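Local atomic coordinates of acyl-coenzyme A oxidase 3 (PDB entry 5YS9), a protein that oxidises acyl-CoA esters of various chain lengths to (2E)-enoyl-CoA with FAD, passing the electrons to oxygen to give hydrogen peroxide in peroxisomal beta-oxidation. Residues R559-I570 / L582-S593. Numbering follows the deposited sequence.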
loop_
_atom_site.group_PDB
_atom_site.type_symbol
_atom_site.label_atom_id
_atom_site.label_comp_id
_atom_site.label_asym_id
_atom_site.label_seq_id
_atom_site.Cartn_x
_atom_site.Cartn_y
_atom_site.Cartn_z
ATOM N N ARG A 559 19.151 7.098 5.295
ATOM C CA ARG A 559 19.471 5.717 5.533
ATOM C C ARG A 559 20.694 5.523 6.435
ATOM O O ARG A 559 20.724 4.656 7.351
ATOM C CB ARG A 559 19.694 5.000 4.195
ATOM C CG ARG A 559 19.542 3.507 4.295
ATOM C CD ARG A 559 18.405 3.164 5.263
ATOM N NE ARG A 559 17.857 1.874 4.975
ATOM C CZ ARG A 559 16.844 1.633 4.169
ATOM N NH1 ARG A 559 16.238 2.580 3.533
ATOM N NH2 ARG A 559 16.460 0.396 3.985
ATOM N N LYS A 560 21.690 6.341 6.144
ATOM C CA LYS A 560 22.911 6.401 6.889
ATOM C C LYS A 560 22.623 6.857 8.303
ATOM O O LYS A 560 23.159 6.305 9.238
ATOM C CB LYS A 560 23.895 7.324 6.172
ATOM C CG LYS A 560 25.098 7.736 6.987
ATOM C CD LYS A 560 25.006 9.186 7.408
ATOM C CE LYS A 560 24.994 9.316 8.911
ATOM N NZ LYS A 560 24.205 10.494 9.344
ATOM N N HIS A 561 21.747 7.837 8.469
ATOM C CA HIS A 561 21.355 8.233 9.835
ATOM C C HIS A 561 20.676 7.115 10.689
ATOM O O HIS A 561 20.973 6.974 11.876
ATOM C CB HIS A 561 20.550 9.564 9.850
ATOM C CG HIS A 561 20.625 10.266 11.170
ATOM N ND1 HIS A 561 21.818 10.715 11.704
ATOM C CD2 HIS A 561 19.674 10.524 12.100
ATOM C CE1 HIS A 561 21.591 11.242 12.896
ATOM N NE2 HIS A 561 20.298 11.142 13.158
ATOM N N LEU A 562 19.777 6.330 10.089
ATOM C CA LEU A 562 19.175 5.127 10.743
ATOM C C LEU A 562 20.219 4.116 11.200
ATOM O O LEU A 562 20.135 3.600 12.284
ATOM C CB LEU A 562 18.185 4.409 9.783
ATOM C CG LEU A 562 16.844 5.126 9.543
ATOM C CD1 LEU A 562 16.226 4.782 8.204
ATOM C CD2 LEU A 562 15.894 4.803 10.679
ATOM N N VAL A 563 21.189 3.837 10.333
ATOM C CA VAL A 563 22.315 2.945 10.622
ATOM C C VAL A 563 23.126 3.488 11.816
ATOM O O VAL A 563 23.405 2.798 12.786
ATOM C CB VAL A 563 23.223 2.847 9.362
ATOM C CG1 VAL A 563 24.559 2.164 9.665
ATOM C CG2 VAL A 563 22.487 2.154 8.214
ATOM N N THR A 564 23.502 4.748 11.728
ATOM C CA THR A 564 24.294 5.384 12.762
ATOM C C THR A 564 23.577 5.382 14.096
ATOM O O THR A 564 24.136 4.939 15.103
ATOM C CB THR A 564 24.714 6.775 12.282
ATOM O OG1 THR A 564 25.790 6.556 11.384
ATOM C CG2 THR A 564 25.185 7.652 13.375
ATOM N N ALA A 565 22.324 5.811 14.097
ATOM C CA ALA A 565 21.564 5.871 15.347
ATOM C C ALA A 565 21.363 4.508 15.992
ATOM O O ALA A 565 21.438 4.400 17.224
ATOM C CB ALA A 565 20.241 6.567 15.139
ATOM N N PHE A 566 21.148 3.463 15.187
ATOM C CA PHE A 566 21.049 2.117 15.756
ATOM C C PHE A 566 22.328 1.736 16.543
ATOM O O PHE A 566 22.270 1.424 17.730
ATOM C CB PHE A 566 20.745 1.088 14.646
ATOM C CG PHE A 566 19.958 -0.138 15.097
ATOM C CD1 PHE A 566 19.830 -0.513 16.441
ATOM C CD2 PHE A 566 19.385 -0.961 14.137
ATOM C CE1 PHE A 566 19.130 -1.670 16.803
ATOM C CE2 PHE A 566 18.683 -2.120 14.497
ATOM C CZ PHE A 566 18.568 -2.475 15.822
ATOM N N TYR A 567 23.482 1.814 15.885
ATOM C CA TYR A 567 24.780 1.467 16.521
ATOM C C TYR A 567 25.143 2.343 17.732
ATOM O O TYR A 567 25.506 1.819 18.796
ATOM C CB TYR A 567 25.887 1.477 15.467
ATOM C CG TYR A 567 25.804 0.318 14.480
ATOM C CD1 TYR A 567 25.722 -1.001 14.924
ATOM C CD2 TYR A 567 25.826 0.531 13.087
ATOM C CE1 TYR A 567 25.669 -2.069 14.027
ATOM C CE2 TYR A 567 25.778 -0.541 12.177
ATOM C CZ TYR A 567 25.692 -1.832 12.661
ATOM O OH TYR A 567 25.672 -2.900 11.801
ATOM N N GLU A 568 24.961 3.661 17.579
ATOM C CA GLU A 568 25.242 4.635 18.655
ATOM C C GLU A 568 24.445 4.357 19.903
ATOM O O GLU A 568 24.956 4.506 21.008
ATOM C CB GLU A 568 25.007 6.107 18.210
ATOM C CG GLU A 568 26.281 6.950 18.006
ATOM C CD GLU A 568 26.344 7.737 16.679
ATOM O OE1 GLU A 568 27.211 7.375 15.836
ATOM O OE2 GLU A 568 25.558 8.712 16.472
ATOM N N ARG A 569 23.185 3.974 19.741
ATOM C CA ARG A 569 22.290 3.747 20.890
ATOM C C ARG A 569 22.610 2.415 21.562
ATOM O O ARG A 569 22.456 2.291 22.769
ATOM C CB ARG A 569 20.790 3.791 20.485
ATOM C CG ARG A 569 20.227 5.143 20.007
ATOM C CD ARG A 569 20.168 6.266 21.051
ATOM N NE ARG A 569 19.727 5.820 22.375
ATOM C CZ ARG A 569 20.336 6.082 23.538
ATOM N NH1 ARG A 569 21.429 6.840 23.618
ATOM N NH2 ARG A 569 19.820 5.584 24.653
ATOM N N ILE A 570 23.051 1.430 20.778
ATOM C CA ILE A 570 23.511 0.131 21.312
ATOM C C ILE A 570 24.761 0.337 22.171
ATOM O O ILE A 570 24.799 -0.101 23.318
ATOM C CB ILE A 570 23.793 -0.904 20.185
ATOM C CG1 ILE A 570 22.481 -1.307 19.483
ATOM C CG2 ILE A 570 24.468 -2.145 20.757
ATOM C CD1 ILE A 570 22.627 -1.991 18.124
ATOM N N LEU A 582 21.169 -7.402 19.780
ATOM C CA LEU A 582 20.952 -6.135 19.096
ATOM C C LEU A 582 21.926 -5.890 17.916
ATOM O O LEU A 582 21.506 -5.428 16.841
ATOM C CB LEU A 582 21.014 -5.004 20.101
ATOM C CG LEU A 582 19.873 -4.914 21.127
ATOM C CD1 LEU A 582 20.207 -3.821 22.123
ATOM C CD2 LEU A 582 18.556 -4.602 20.455
ATOM N N ILE A 583 23.211 -6.196 18.091
ATOM C CA ILE A 583 24.191 -6.016 17.010
ATOM C C ILE A 583 23.800 -6.887 15.830
ATOM O O ILE A 583 23.920 -6.454 14.676
ATOM C CB ILE A 583 25.665 -6.290 17.465
ATOM C CG1 ILE A 583 26.194 -5.070 18.224
ATOM C CG2 ILE A 583 26.619 -6.490 16.292
ATOM C CD1 ILE A 583 27.267 -5.440 19.229
ATOM N N ASN A 584 23.363 -8.111 16.140
ATOM C CA ASN A 584 22.841 -9.048 15.160
ATOM C C ASN A 584 21.692 -8.406 14.389
ATOM O O ASN A 584 21.668 -8.472 13.190
ATOM C CB ASN A 584 22.336 -10.348 15.849
ATOM C CG ASN A 584 23.428 -11.391 16.101
ATOM O OD1 ASN A 584 23.174 -12.322 16.845
ATOM N ND2 ASN A 584 24.602 -11.271 15.476
ATOM N N LEU A 585 20.737 -7.810 15.094
ATOM C CA LEU A 585 19.666 -7.038 14.449
ATOM C C LEU A 585 20.229 -5.926 13.591
ATOM O O LEU A 585 19.854 -5.809 12.420
ATOM C CB LEU A 585 18.717 -6.380 15.467
ATOM C CG LEU A 585 17.371 -7.025 15.779
ATOM C CD1 LEU A 585 16.490 -5.998 16.493
ATOM C CD2 LEU A 585 16.667 -7.551 14.528
ATOM N N ALA A 586 21.109 -5.114 14.207
ATOM C CA ALA A 586 21.701 -3.922 13.553
ATOM C C ALA A 586 22.471 -4.291 12.279
ATOM O O ALA A 586 22.291 -3.676 11.224
ATOM C CB ALA A 586 22.591 -3.160 14.523
ATOM N N ASN A 587 23.272 -5.341 12.366
ATOM C CA ASN A 587 24.014 -5.830 11.182
ATOM C C ASN A 587 23.121 -6.271 10.079
ATOM O O ASN A 587 23.426 -5.991 8.929
ATOM C CB ASN A 587 24.980 -6.962 11.539
ATOM C CG ASN A 587 26.226 -6.461 12.248
ATOM O OD1 ASN A 587 26.312 -5.302 12.680
ATOM N ND2 ASN A 587 27.205 -7.323 12.337
ATOM N N LEU A 588 22.009 -6.931 10.426
ATOM C CA LEU A 588 21.009 -7.365 9.421
ATOM C C LEU A 588 20.411 -6.137 8.773
ATOM O O LEU A 588 20.429 -6.013 7.552
ATOM C CB LEU A 588 19.922 -8.248 10.038
ATOM C CG LEU A 588 18.845 -8.816 9.102
ATOM C CD1 LEU A 588 19.398 -9.498 7.817
ATOM C CD2 LEU A 588 17.969 -9.775 9.887
ATOM N N PHE A 589 19.964 -5.179 9.587
ATOM C CA PHE A 589 19.461 -3.938 9.030
ATOM C C PHE A 589 20.454 -3.369 8.012
ATOM O O PHE A 589 20.110 -3.127 6.841
ATOM C CB PHE A 589 19.143 -2.915 10.131
ATOM C CG PHE A 589 18.690 -1.597 9.599
ATOM C CD1 PHE A 589 17.514 -1.502 8.855
ATOM C CD2 PHE A 589 19.466 -0.448 9.774
ATOM C CE1 PHE A 589 17.114 -0.274 8.311
ATOM C CE2 PHE A 589 19.054 0.779 9.253
ATOM C CZ PHE A 589 17.874 0.866 8.533
ATOM N N THR A 590 21.690 -3.218 8.459
ATOM C CA THR A 590 22.645 -2.427 7.761
ATOM C C THR A 590 23.117 -3.141 6.484
ATOM O O THR A 590 23.247 -2.511 5.410
ATOM C CB THR A 590 23.815 -2.037 8.694
ATOM O OG1 THR A 590 23.343 -1.214 9.777
ATOM C CG2 THR A 590 24.877 -1.276 7.930
ATOM N N LEU A 591 23.359 -4.449 6.595
ATOM C CA LEU A 591 23.796 -5.234 5.447
ATOM C C LEU A 591 22.677 -5.466 4.435
ATOM O O LEU A 591 22.914 -5.561 3.227
ATOM C CB LEU A 591 24.358 -6.542 5.937
ATOM C CG LEU A 591 25.696 -6.343 6.689
ATOM C CD1 LEU A 591 25.977 -7.470 7.645
ATOM C CD2 LEU A 591 26.842 -6.213 5.687
ATOM N N TRP A 592 21.450 -5.588 4.941
ATOM C CA TRP A 592 20.292 -5.721 4.088
ATOM C C TRP A 592 20.155 -4.416 3.262
ATOM O O TRP A 592 20.027 -4.465 2.027
ATOM C CB TRP A 592 19.031 -6.080 4.924
ATOM C CG TRP A 592 17.772 -5.957 4.172
ATOM C CD1 TRP A 592 17.300 -6.807 3.224
ATOM C CD2 TRP A 592 16.832 -4.901 4.277
ATOM N NE1 TRP A 592 16.126 -6.360 2.736
ATOM C CE2 TRP A 592 15.797 -5.184 3.353
ATOM C CE3 TRP A 592 16.768 -3.726 5.041
ATOM C CZ2 TRP A 592 14.683 -4.334 3.167
ATOM C CZ3 TRP A 592 15.658 -2.862 4.847
ATOM C CH2 TRP A 592 14.629 -3.182 3.913
ATOM N N SER A 593 20.257 -3.272 3.955
ATOM C CA SER A 593 20.187 -1.957 3.324
ATOM C C SER A 593 21.224 -1.763 2.234
ATOM O O SER A 593 20.939 -1.115 1.226
ATOM C CB SER A 593 20.388 -0.860 4.356
ATOM O OG SER A 593 19.405 -0.906 5.349
#
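Phe-566 and Phe-589 both hold CG trans to the backbone nitrogen (chi1 -151° and 177°), and each ring is thereby carried onto the opposing helix. The Phe-566 ring lies over Ala-586, whose CB stands 3.9 Å from the ring centroid and makes a CH-pi contact with one face. CZ of the same ring touches Leu-585 CB. Phe-589 is the reciprocal knob, set among Arg-559, Leu-562, Val-563 and Phe-566. Its CE2 is 3.8 Å from both Leu-562 CB and Val-563 CG2. This knobs-into-holes packing joins neighbouring antiparallel helices, 547-573 and 579-596, in the C-terminal helical region of the acyl-CoA oxidase. The segment axes approach to 10.1 Å at 169°, with small Ala-586 facing Phe-566. Helix 349-385 adds Phe-361, edge-to-face with Phe-589.

On another side of Ala-586, Tyr-567 CE1 reaches its CB, and Ile-570 CD1 also touches that methyl. Tyr-567 OH donates to Asn-587 OD1 at 2.6 Å, somewhat tilted from the carbonyl plane. Asn-587 ND2 is bonded to Tyr-622 OH and Lys-505 O, so both ends of the buried amide are held. A phenylalanine in place of Tyr-567 would probably leave Asn-587 OD1 without this donor inside the interface.

At the far end Arg-559 bends at chi2 and brings NE to Ser-593 OG, 3.2 Å away. A weak bond from NH2 goes to the same oxygen. Ser-593 OG in turn donates to Phe-589 O at 2.8 Å, which helps to fix the hydroxyl. Arg-559 NH2 also meets Trp-592 CZ3 at 3.5 Å.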